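Local coordinates for protein adhesin (Streptococcus sanguinis SK1 = NCTC 7863, PDB 6VT2) that binds sialylated glycans through tandem Siglec-like modules, and so probably mediates attachment of the streptococcus to sialoglycan-bearing host surfaces, at residues G295-V301 and K314-F320; E220-L226 and V278-T284. All blocks are in the same frame, centred on the assembly; numbering follows the deposited sequence.

Contact 1 of 2, residues G295-V301 and K314-F320. With SIA (N-acetyl-alpha-neuraminic acid), chain C.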
ATOM      1  N   GLY A 295     -14.559 -10.404  37.679  1.00 14.06           N
ATOM      2  CA  GLY A 295     -13.194 -10.516  37.204  1.00 10.89           C
ATOM      3  C   GLY A 295     -13.070 -10.062  35.769  1.00  9.36           C
ATOM      4  O   GLY A 295     -13.011 -10.855  34.845  1.00 11.08           O
ATOM      5  N   LYS A 296     -13.126  -8.753  35.595  1.00 11.80           N
ATOM      6  CA  LYS A 296     -13.165  -8.148  34.284  1.00 11.93           C
ATOM      7  C   LYS A 296     -12.911  -6.662  34.407  1.00  9.37           C
ATOM      8  O   LYS A 296     -12.991  -6.066  35.485  1.00 12.32           O
ATOM      9  CB  LYS A 296     -14.497  -8.340  33.583  1.00  9.79           C
ATOM     10  CG  LYS A 296     -15.619  -7.711  34.351  1.00 15.51           C
ATOM     11  CD  LYS A 296     -16.953  -7.629  33.616  1.00 16.71           C
ATOM     12  CE  LYS A 296     -18.027  -7.274  34.641  1.00 18.87           C
ATOM     13  NZ  LYS A 296     -19.362  -7.042  34.094  1.00 25.79           N
ATOM     14  N   TYR A 297     -12.506  -6.103  33.291  1.00  9.36           N
ATOM     15  CA  TYR A 297     -12.415  -4.672  33.139  1.00  9.65           C
ATOM     16  C   TYR A 297     -13.134  -4.315  31.857  1.00 11.91           C
ATOM     17  O   TYR A 297     -12.894  -4.917  30.799  1.00 11.00           O
ATOM     18  CB  TYR A 297     -10.982  -4.182  33.048  1.00  9.39           C
ATOM     19  CG  TYR A 297     -10.165  -4.352  34.267  1.00  9.40           C
ATOM     20  CD1 TYR A 297     -10.526  -3.744  35.454  1.00 10.96           C
ATOM     21  CD2 TYR A 297      -9.048  -5.144  34.270  1.00 11.60           C
ATOM     22  CE1 TYR A 297      -9.790  -3.857  36.585  1.00 12.35           C
ATOM     23  CE2 TYR A 297      -8.287  -5.269  35.425  1.00 11.28           C
ATOM     24  CZ  TYR A 297      -8.655  -4.638  36.566  1.00 12.18           C
ATOM     25  OH  TYR A 297      -7.970  -4.766  37.728  1.00 13.67           O
ATOM     26  N   THR A 298     -14.029  -3.351  31.957  1.00 11.09           N
ATOM     27  CA  THR A 298     -14.820  -2.859  30.827  1.00 11.76           C
ATOM     28  C   THR A 298     -14.303  -1.493  30.433  1.00 11.82           C
ATOM     29  O   THR A 298     -14.367  -0.549  31.227  1.00 13.91           O
ATOM     30  CB  THR A 298     -16.285  -2.788  31.208  1.00 10.95           C
ATOM     31  OG1 THR A 298     -16.700  -4.082  31.712  1.00 15.22           O
ATOM     32  CG2 THR A 298     -17.126  -2.433  29.925  1.00 16.59           C
ATOM     33  N   PHE A 299     -13.659  -1.438  29.284  1.00 11.27           N
ATOM     34  CA  PHE A 299     -13.010  -0.254  28.773  1.00 12.21           C
ATOM     35  C   PHE A 299     -13.925   0.464  27.808  1.00 10.22           C
ATOM     36  O   PHE A 299     -14.802  -0.137  27.188  1.00 11.53           O
ATOM     37  CB  PHE A 299     -11.718  -0.621  28.031  1.00 13.25           C
ATOM     38  CG  PHE A 299     -10.704  -1.296  28.881  1.00  9.66           C
ATOM     39  CD1 PHE A 299     -10.709  -2.673  29.019  1.00 10.26           C
ATOM     40  CD2 PHE A 299      -9.745  -0.582  29.531  1.00 13.79           C
ATOM     41  CE1 PHE A 299      -9.813  -3.308  29.813  1.00 13.84           C
ATOM     42  CE2 PHE A 299      -8.786  -1.227  30.280  1.00 13.17           C
ATOM     43  CZ  PHE A 299      -8.835  -2.596  30.443  1.00 13.63           C
ATOM     44  N   LYS A 300     -13.622   1.739  27.608  1.00 11.13           N
ATOM     45  CA  LYS A 300     -14.270   2.543  26.590  1.00 11.87           C
ATOM     46  C   LYS A 300     -13.147   3.191  25.806  1.00 12.37           C
ATOM     47  O   LYS A 300     -12.251   3.827  26.380  1.00 11.97           O
ATOM     48  CB  LYS A 300     -15.199   3.589  27.247  1.00 13.55           C
ATOM     49  CG  LYS A 300     -16.358   2.933  28.037  1.00 17.96           C
ATOM     50  CD  LYS A 300     -17.550   3.847  28.185  1.00 34.89           C
ATOM     51  CE  LYS A 300     -17.264   5.046  29.090  1.00 41.45           C
ATOM     52  NZ  LYS A 300     -18.269   6.148  28.893  1.00 44.66           N
ATOM     53  N   VAL A 301     -13.217   3.079  24.503  1.00 10.58           N
ATOM     54  CA  VAL A 301     -12.197   3.625  23.622  1.00 10.29           C
ATOM     55  C   VAL A 301     -12.890   4.501  22.586  1.00 11.78           C
ATOM     56  O   VAL A 301     -13.986   4.190  22.115  1.00 10.90           O
ATOM     57  CB  VAL A 301     -11.343   2.507  22.987  1.00 11.64           C
ATOM     58  CG1 VAL A 301     -12.168   1.617  22.081  1.00 12.91           C
ATOM     59  CG2 VAL A 301     -10.186   3.117  22.323  1.00 11.63           C
ATOM     60  N   LYS A 314     -16.615   3.267  22.648  1.00 12.05           N
ATOM     61  CA  LYS A 314     -16.907   1.903  22.243  1.00 12.04           C
ATOM     62  C   LYS A 314     -16.297   0.975  23.289  1.00 15.40           C
ATOM     63  O   LYS A 314     -15.235   1.231  23.719  1.00 14.61           O
ATOM     64  CB  LYS A 314     -16.267   1.634  20.888  1.00 15.67           C
ATOM     65  CG  LYS A 314     -16.660   2.661  19.849  1.00 16.36           C
ATOM     66  CD  LYS A 314     -18.023   2.410  19.364  1.00 22.08           C
ATOM     67  CE  LYS A 314     -18.536   3.459  18.394  1.00 19.52           C
ATOM     68  NZ  LYS A 314     -20.000   3.323  18.256  1.00 27.37           N
ATOM     69  N   ILE A 315     -17.018  -0.076  23.616  1.00 14.92           N
ATOM     70  CA  ILE A 315     -16.669  -0.988  24.722  1.00 11.82           C
ATOM     71  C   ILE A 315     -15.820  -2.137  24.210  1.00 13.61           C
ATOM     72  O   ILE A 315     -16.038  -2.552  23.176  1.00 13.82           O
ATOM     73  CB  ILE A 315     -17.941  -1.625  25.299  1.00 15.59           C
ATOM     74  CG1 ILE A 315     -18.772  -0.521  25.927  1.00 23.58           C
ATOM     75  CG2 ILE A 315     -17.684  -2.750  26.292  1.00 17.91           C
ATOM     76  CD1 ILE A 315     -18.111   0.118  27.048  1.00 36.11           C
ATOM     77  N   PHE A 316     -14.844  -2.527  24.989  1.00 12.29           N
ATOM     78  CA  PHE A 316     -14.203  -3.837  24.901  1.00 12.16           C
ATOM     79  C   PHE A 316     -13.868  -4.218  26.333  1.00 10.41           C
ATOM     80  O   PHE A 316     -13.931  -3.385  27.242  1.00 11.78           O
ATOM     81  CB  PHE A 316     -12.988  -3.871  23.997  1.00 10.71           C
ATOM     82  CG  PHE A 316     -11.843  -3.155  24.519  1.00  9.22           C
ATOM     83  CD1 PHE A 316     -11.734  -1.822  24.375  1.00  9.25           C
ATOM     84  CD2 PHE A 316     -10.833  -3.804  25.174  1.00 10.66           C
ATOM     85  CE1 PHE A 316     -10.674  -1.111  24.894  1.00 11.26           C
ATOM     86  CE2 PHE A 316      -9.765  -3.104  25.690  1.00 11.10           C
ATOM     87  CZ  PHE A 316      -9.653  -1.763  25.524  1.00 10.39           C
ATOM     88  N   ARG A 317     -13.642  -5.516  26.555  1.00  9.65           N
ATOM     89  CA  ARG A 317     -13.337  -5.966  27.891  1.00  9.56           C
ATOM     90  C   ARG A 317     -12.121  -6.857  27.910  1.00 10.39           C
ATOM     91  O   ARG A 317     -11.800  -7.521  26.946  1.00  9.43           O
ATOM     92  CB  ARG A 317     -14.498  -6.779  28.519  1.00 11.64           C
ATOM     93  CG  ARG A 317     -15.860  -6.056  28.380  1.00 11.43           C
ATOM     94  CD  ARG A 317     -16.928  -6.658  29.249  1.00 13.17           C
ATOM     95  NE  ARG A 317     -17.172  -8.029  28.901  1.00 14.23           N
ATOM     96  CZ  ARG A 317     -18.055  -8.785  29.556  1.00 18.65           C
ATOM     97  NH1 ARG A 317     -18.755  -8.272  30.562  1.00 20.87           N
ATOM     98  NH2 ARG A 317     -18.216 -10.032  29.206  1.00 23.57           N
ATOM     99  N   ILE A 318     -11.458  -6.824  29.028  1.00 11.01           N
ATOM    100  CA  ILE A 318     -10.548  -7.880  29.433  1.00  9.46           C
ATOM    101  C   ILE A 318     -11.302  -8.715  30.434  1.00 11.06           C
ATOM    102  O   ILE A 318     -11.790  -8.180  31.422  1.00 11.34           O
ATOM    103  CB  ILE A 318      -9.239  -7.311  30.000  1.00  9.42           C
ATOM    104  CG1 ILE A 318      -8.429  -6.826  28.829  1.00 11.04           C
ATOM    105  CG2 ILE A 318      -8.476  -8.395  30.818  1.00 11.77           C
ATOM    106  CD1 ILE A 318      -7.201  -6.027  29.249  1.00 13.33           C
ATOM    107  N   VAL A 319     -11.312 -10.037  30.237  1.00 10.42           N
ATOM    108  CA  VAL A 319     -11.988 -10.977  31.119  1.00 10.19           C
ATOM    109  C   VAL A 319     -10.948 -11.948  31.641  1.00  9.18           C
ATOM    110  O   VAL A 319     -10.178 -12.511  30.871  1.00 10.71           O
ATOM    111  CB  VAL A 319     -13.147 -11.702  30.426  1.00 10.24           C
ATOM    112  CG1 VAL A 319     -13.749 -12.717  31.359  1.00 17.20           C
ATOM    113  CG2 VAL A 319     -14.178 -10.621  30.014  1.00 10.62           C
ATOM    114  N   PHE A 320     -10.935 -12.134  32.940  1.00  9.20           N
ATOM    115  CA  PHE A 320      -9.925 -12.957  33.594  1.00  9.19           C
ATOM    116  C   PHE A 320     -10.349 -14.412  33.524  1.00 10.78           C
ATOM    117  O   PHE A 320     -11.528 -14.749  33.664  1.00 12.29           O
ATOM    118  CB  PHE A 320      -9.728 -12.574  35.063  1.00 10.90           C
ATOM    119  CG  PHE A 320      -9.636 -11.109  35.355  1.00  9.26           C
ATOM    120  CD1 PHE A 320      -9.257 -10.161  34.407  1.00 10.67           C
ATOM    121  CD2 PHE A 320      -9.893 -10.686  36.614  1.00 11.25           C
ATOM    122  CE1 PHE A 320      -9.229  -8.803  34.733  1.00 10.52           C
ATOM    123  CE2 PHE A 320      -9.846  -9.353  36.948  1.00 11.41           C
ATOM    124  CZ  PHE A 320      -9.527  -8.420  35.993  1.00  9.72           C
TER
HETATM  125  C1  SIA C   3     -15.995  -3.095  34.944  1.00 18.74           C
HETATM  126  C2  SIA C   3     -16.367  -2.699  36.440  1.00 20.51           C
HETATM  127  C3  SIA C   3     -16.781  -3.886  37.323  1.00 19.76           C
HETATM  128  C4  SIA C   3     -15.640  -4.883  37.520  1.00 15.05           C
HETATM  129  C5  SIA C   3     -14.398  -4.185  38.086  1.00 12.54           C
HETATM  130  C6  SIA C   3     -14.057  -2.920  37.258  1.00 13.63           C
HETATM  131  C7  SIA C   3     -13.002  -2.012  37.920  1.00 11.92           C
HETATM  132  C8  SIA C   3     -12.965  -0.649  37.187  1.00 12.56           C
HETATM  133  C9  SIA C   3     -11.771   0.193  37.619  1.00 15.83           C
HETATM  134  C10 SIA C   3     -12.603  -5.522  39.163  1.00 14.65           C
HETATM  135  C11 SIA C   3     -11.447  -6.503  38.944  1.00 16.39           C
HETATM  136  N5  SIA C   3     -13.265  -5.110  38.053  1.00 11.26           N
HETATM  137  O1A SIA C   3     -15.027  -2.438  34.464  1.00 17.18           O
HETATM  138  O1B SIA C   3     -16.694  -3.969  34.390  1.00 19.01           O
HETATM  139  O4  SIA C   3     -15.988  -5.937  38.435  1.00 15.18           O
HETATM  140  O6  SIA C   3     -15.199  -2.082  37.085  1.00 16.66           O
HETATM  141  O7  SIA C   3     -13.277  -1.872  39.307  1.00 16.36           O
HETATM  142  O8  SIA C   3     -12.980  -0.836  35.770  1.00 12.57           O
HETATM  143  O9  SIA C   3     -11.934   1.534  37.150  1.00 17.08           O
HETATM  144  O10 SIA C   3     -12.910  -5.137  40.283  1.00 17.53           O
HETATM  145  O   HOH W   1     -13.412 -13.598  35.264  1.00 12.90           O
HETATM  146  O   HOH W   2     -19.038  -5.394  31.595  1.00 21.62           O
HETATM  147  O   HOH W   3     -20.293  -9.393  32.911  1.00 38.27           O
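Two antiparallel strands of a beta hairpin pair here in the V-set-like fold of this Siglec-like domain, and the start of strand 296-305, on the side away from strand 314-321, meets sialic acid. Main-chain donors and acceptors are largely matched within the hairpin: Tyr297 with Ile318, Phe299 with Phe316 and Val301 with Lys314 each exchange two N-H to O bonds, Tyr297 N to Ile318 O at 2.9 Å and Val301 N to Lys314 O at 2.8 Å among them. Phe320 N adds a bond to Gly295 O (3.1 Å). At the non-hydrogen-bonded pairs the peptide groups point outward. Thus Lys296 O is left to accept SIA N5 (2.8 Å) and Thr298 N to bind SIA O1A (2.8 Å), while Arg317 bonds through its backbone to Arg212 and Tyr214, and Val319 to Tyr214 and Phe216. Beside the sugar, the edge of Phe320 meets the face of Tyr297 in an offset edge-to-face stack; toward the core, Phe299 CB sits over the Phe316 ring, 3.6 Å from its centroid. On the other face, Lys296 NZ and Arg317 NH1 come within 3.8 Å despite like charge; two waters accept from both, and Arg317 also salt-bridges Asp213. Lys300 touches the galactose and salt-bridges Asp243. The Thr298 hydroxyl works both ways: OG1 accepts from one of those waters at 2.7 Å and donates to SIA carboxylate O1B at 2.7 Å.

Contact 2 of 2, residues E220-L226 and V278-T284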
ATOM      1  N   GLU A 220      -0.375 -15.273  33.678  1.00  9.28           N
ATOM      2  CA  GLU A 220       0.323 -15.487  32.412  1.00  9.28           C
ATOM      3  C   GLU A 220       0.205 -14.221  31.593  1.00 10.07           C
ATOM      4  O   GLU A 220      -0.885 -13.711  31.389  1.00  9.38           O
ATOM      5  CB  GLU A 220      -0.258 -16.627  31.580  1.00 12.22           C
ATOM      6  CG  GLU A 220      -0.095 -17.989  32.281  1.00 10.13           C
ATOM      7  CD  GLU A 220      -0.482 -19.165  31.395  1.00 12.86           C
ATOM      8  OE1 GLU A 220      -0.208 -20.338  31.822  1.00 13.43           O
ATOM      9  OE2 GLU A 220      -1.013 -18.939  30.281  1.00 14.77           O
ATOM     10  N   GLU A 221       1.220 -13.774  31.036  1.00  9.31           N
ATOM     11  CA  GLU A 221       1.149 -12.556  30.246  1.00  9.29           C
ATOM     12  C   GLU A 221       0.357 -12.810  28.981  1.00 10.00           C
ATOM     13  O   GLU A 221       0.507 -13.835  28.304  1.00 10.16           O
ATOM     14  CB  GLU A 221       2.512 -12.085  29.917  1.00  9.69           C
ATOM     15  CG  GLU A 221       2.523 -10.744  29.212  1.00  9.33           C
ATOM     16  CD  GLU A 221       3.968 -10.280  29.069  1.00 14.29           C
ATOM     17  OE1 GLU A 221       4.835 -11.021  28.513  1.00 14.03           O
ATOM     18  OE2 GLU A 221       4.221  -9.183  29.605  1.00  9.62           O
ATOM     19  N   GLY A 222      -0.462 -11.825  28.657  1.00  9.23           N
ATOM     20  CA  GLY A 222      -1.282 -11.875  27.474  1.00 10.45           C
ATOM     21  C   GLY A 222      -1.171 -10.593  26.679  1.00 10.47           C
ATOM     22  O   GLY A 222      -0.631  -9.587  27.122  1.00  9.83           O
ATOM     23  N   THR A 223      -1.682 -10.680  25.472  1.00 11.67           N
ATOM     24  CA  THR A 223      -1.827  -9.512  24.651  1.00 11.25           C
ATOM     25  C   THR A 223      -3.231  -9.443  24.104  1.00 16.93           C
ATOM     26  O   THR A 223      -3.934 -10.443  23.980  1.00 16.50           O
ATOM     27  CB  THR A 223      -0.853  -9.515  23.519  1.00 13.07           C
ATOM     28  OG1 THR A 223      -1.068 -10.637  22.669  1.00 23.91           O
ATOM     29  CG2 THR A 223       0.557  -9.515  24.001  1.00 17.82           C
ATOM     30  N   ALA A 224      -3.677  -8.227  23.879  1.00 12.11           N
ATOM     31  CA  ALA A 224      -4.927  -7.944  23.169  1.00 12.34           C
ATOM     32  C   ALA A 224      -4.540  -7.067  21.983  1.00 10.68           C
ATOM     33  O   ALA A 224      -3.897  -6.052  22.183  1.00 12.22           O
ATOM     34  CB  ALA A 224      -5.950  -7.253  24.068  1.00 12.92           C
ATOM     35  N   GLU A 225      -5.000  -7.391  20.779  1.00 10.96           N
ATOM     36  CA  GLU A 225      -4.768  -6.521  19.615  1.00 10.68           C
ATOM     37  C   GLU A 225      -6.116  -5.901  19.274  1.00 10.01           C
ATOM     38  O   GLU A 225      -7.029  -6.624  19.068  1.00 11.57           O
ATOM     39  CB  GLU A 225      -4.246  -7.262  18.404  1.00 11.80           C
ATOM     40  CG  GLU A 225      -2.822  -7.684  18.616  1.00 17.76           C
ATOM     41  CD  GLU A 225      -2.250  -8.324  17.392  1.00 35.20           C
ATOM     42  OE1 GLU A 225      -1.088  -8.091  17.092  1.00 34.73           O
ATOM     43  OE2 GLU A 225      -2.985  -9.041  16.754  1.00 32.08           O
ATOM     44  N   LEU A 226      -6.167  -4.592  19.203  1.00  9.07           N
ATOM     45  CA  LEU A 226      -7.404  -3.854  18.959  1.00  9.31           C
ATOM     46  C   LEU A 226      -7.238  -3.196  17.594  1.00 14.80           C
ATOM     47  O   LEU A 226      -6.221  -2.637  17.390  1.00 11.99           O
ATOM     48  CB  LEU A 226      -7.570  -2.781  20.014  1.00 10.39           C
ATOM     49  CG  LEU A 226      -8.219  -3.259  21.293  1.00 10.84           C
ATOM     50  CD1 LEU A 226      -7.311  -4.233  22.019  1.00 10.30           C
ATOM     51  CD2 LEU A 226      -8.529  -2.078  22.164  1.00 15.01           C
ATOM     52  N   VAL A 278      -3.499  -0.643  14.746  1.00 11.16           N
ATOM     53  CA  VAL A 278      -3.519  -1.718  15.737  1.00 11.33           C
ATOM     54  C   VAL A 278      -2.957  -1.145  17.016  1.00 10.87           C
ATOM     55  O   VAL A 278      -1.829  -0.644  17.031  1.00 11.78           O
ATOM     56  CB  VAL A 278      -2.693  -2.930  15.299  1.00 13.59           C
ATOM     57  CG1 VAL A 278      -2.689  -4.038  16.381  1.00 15.25           C
ATOM     58  CG2 VAL A 278      -3.227  -3.536  14.000  1.00 14.03           C
ATOM     59  N   THR A 279      -3.724  -1.258  18.094  1.00 10.45           N
ATOM     60  CA  THR A 279      -3.283  -0.953  19.453  1.00  9.14           C
ATOM     61  C   THR A 279      -3.084  -2.319  20.126  1.00  9.90           C
ATOM     62  O   THR A 279      -3.982  -3.168  20.074  1.00 11.88           O
ATOM     63  CB  THR A 279      -4.297  -0.144  20.247  1.00 14.27           C
ATOM     64  OG1 THR A 279      -4.530   1.152  19.629  1.00 14.44           O
ATOM     65  CG2 THR A 279      -3.796   0.057  21.662  1.00 13.28           C
ATOM     66  N   THR A 280      -1.914  -2.550  20.696  1.00  9.30           N
ATOM     67  CA  THR A 280      -1.637  -3.785  21.430  1.00  9.16           C
ATOM     68  C   THR A 280      -1.594  -3.465  22.902  1.00 10.45           C
ATOM     69  O   THR A 280      -0.938  -2.510  23.320  1.00 10.50           O
ATOM     70  CB  THR A 280      -0.335  -4.387  20.997  1.00  9.17           C
ATOM     71  OG1 THR A 280      -0.443  -4.753  19.610  1.00 13.22           O
ATOM     72  CG2 THR A 280      -0.041  -5.670  21.745  1.00 12.99           C
ATOM     73  N   ILE A 281      -2.381  -4.196  23.649  1.00  9.25           N
ATOM     74  CA  ILE A 281      -2.434  -4.139  25.090  1.00  9.22           C
ATOM     75  C   ILE A 281      -1.727  -5.377  25.584  1.00  9.22           C
ATOM     76  O   ILE A 281      -2.123  -6.481  25.238  1.00 12.93           O
ATOM     77  CB  ILE A 281      -3.878  -4.096  25.587  1.00  9.21           C
ATOM     78  CG1 ILE A 281      -4.653  -2.899  25.001  1.00 11.02           C
ATOM     79  CG2 ILE A 281      -3.883  -4.042  27.079  1.00 10.54           C
ATOM     80  CD1 ILE A 281      -6.091  -2.837  25.386  1.00 11.35           C
ATOM     81  N   ARG A 282      -0.722  -5.200  26.418  1.00  9.26           N
ATOM     82  CA  ARG A 282       0.086  -6.306  26.930  1.00  9.27           C
ATOM     83  C   ARG A 282       0.152  -6.229  28.441  1.00  9.30           C
ATOM     84  O   ARG A 282       0.464  -5.184  29.010  1.00  9.33           O
ATOM     85  CB  ARG A 282       1.440  -6.193  26.314  1.00  9.29           C
ATOM     86  CG  ARG A 282       2.451  -7.247  26.843  1.00  9.89           C
ATOM     87  CD  ARG A 282       3.814  -7.058  26.218  1.00 11.06           C
ATOM     88  NE  ARG A 282       4.682  -8.061  26.820  1.00 11.41           N
ATOM     89  CZ  ARG A 282       5.940  -8.273  26.462  1.00 12.39           C
ATOM     90  NH1 ARG A 282       6.622  -9.249  27.092  1.00 10.46           N
ATOM     91  NH2 ARG A 282       6.513  -7.513  25.495  1.00 13.59           N
ATOM     92  N   GLY A 283      -0.036  -7.362  29.081  1.00  9.29           N
ATOM     93  CA  GLY A 283       0.194  -7.398  30.498  1.00  9.33           C
ATOM     94  C   GLY A 283      -0.248  -8.707  31.099  1.00  9.31           C
ATOM     95  O   GLY A 283      -0.738  -9.588  30.403  1.00  9.32           O
ATOM     96  N   THR A 284      -0.175  -8.767  32.428  1.00  9.34           N
ATOM     97  CA  THR A 284      -0.553  -9.934  33.199  1.00  9.32           C
ATOM     98  C   THR A 284      -1.566  -9.534  34.252  1.00  9.33           C
ATOM     99  O   THR A 284      -1.288  -8.666  35.073  1.00  9.37           O
ATOM    100  CB  THR A 284       0.671 -10.543  33.859  1.00  9.36           C
ATOM    101  OG1 THR A 284       1.635 -10.903  32.861  1.00 11.23           O
ATOM    102  CG2 THR A 284       0.309 -11.851  34.619  1.00  9.44           C
TER
HETATM  103  O   HOH W   4       3.034  -8.797  32.079  1.00  9.85           O
HETATM  104  O   HOH W   5       0.747  -6.786  18.412  1.00 27.45           O
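Leu226 lays its CD1 3.8 Å from Ile281 CD1, and Ala224 CB faces Ile281 CB at 4.1 Å, so the inward side of these two antiparallel strands is mostly apolar; buried Thr279, also on it, hydrogen-bonds through OG1 to Thr262. Tyr214 and Phe216 of strand 213-217 pack against Ala224 from the opposing sheet, and Tyr214 also reaches Leu226. Three hydrogen-bonded pairs hold the backbones together, each with both N-H to O bonds: Leu226 with Thr279, Ala224 with Ile281 (Ala224 N to Ile281 O 2.7 Å), and Gly222 with Gly283 (Gly222 N to Gly283 O 2.9 Å). Between them, CA-H...O contacts such as Thr223 CA to Ile281 O (3.1 Å) fill the non-hydrogen-bonded positions. The other face, with Thr223, Glu225, Thr280 and Arg282, is polar. There the extended Arg282 forms a bidentate salt bridge with Glu221, NH1 to OE1 at 2.9 Å and NE to OE2 at 3.0 Å. One water joins Glu221 OE2 to Thr284 OG1, and another joins Glu225 OE1 to Thr280 OG1. Beyond the pairing, Glu220 turns to Lys326 and Tyr327. Alternation of buried, mostly apolar and solvent-facing polar residues along paired central strands is characteristic of one sheet of an immunoglobulin-like beta sandwich, the fold of this Siglec-like domain.

In the fold
Contacts 1 and 2 belong to the two facing sheets of one Siglec-like sandwich, their centres about 12 Å apart; each pairs the two central strands of its own sheet. They meet in the core, where Phe316 of contact 1 packs on both strands of contact 2: its CZ lies 3.6 Å from Leu226 CD2 and its CE2 3.7 Å from Ile281 CD1. Contact 1 brings the Phe316 ring to this interface, contact 2 aliphatic Leu226 and Ile281. Contact 1 supplies five residues of the glycan pocket, with backbone as well as side chains meeting sialic acid, whereas the outer face of contact 2 is a polar surface away from the sugar. Strand 277-283 is followed directly by strand 296-305, so the chain crosses from one sheet to the other.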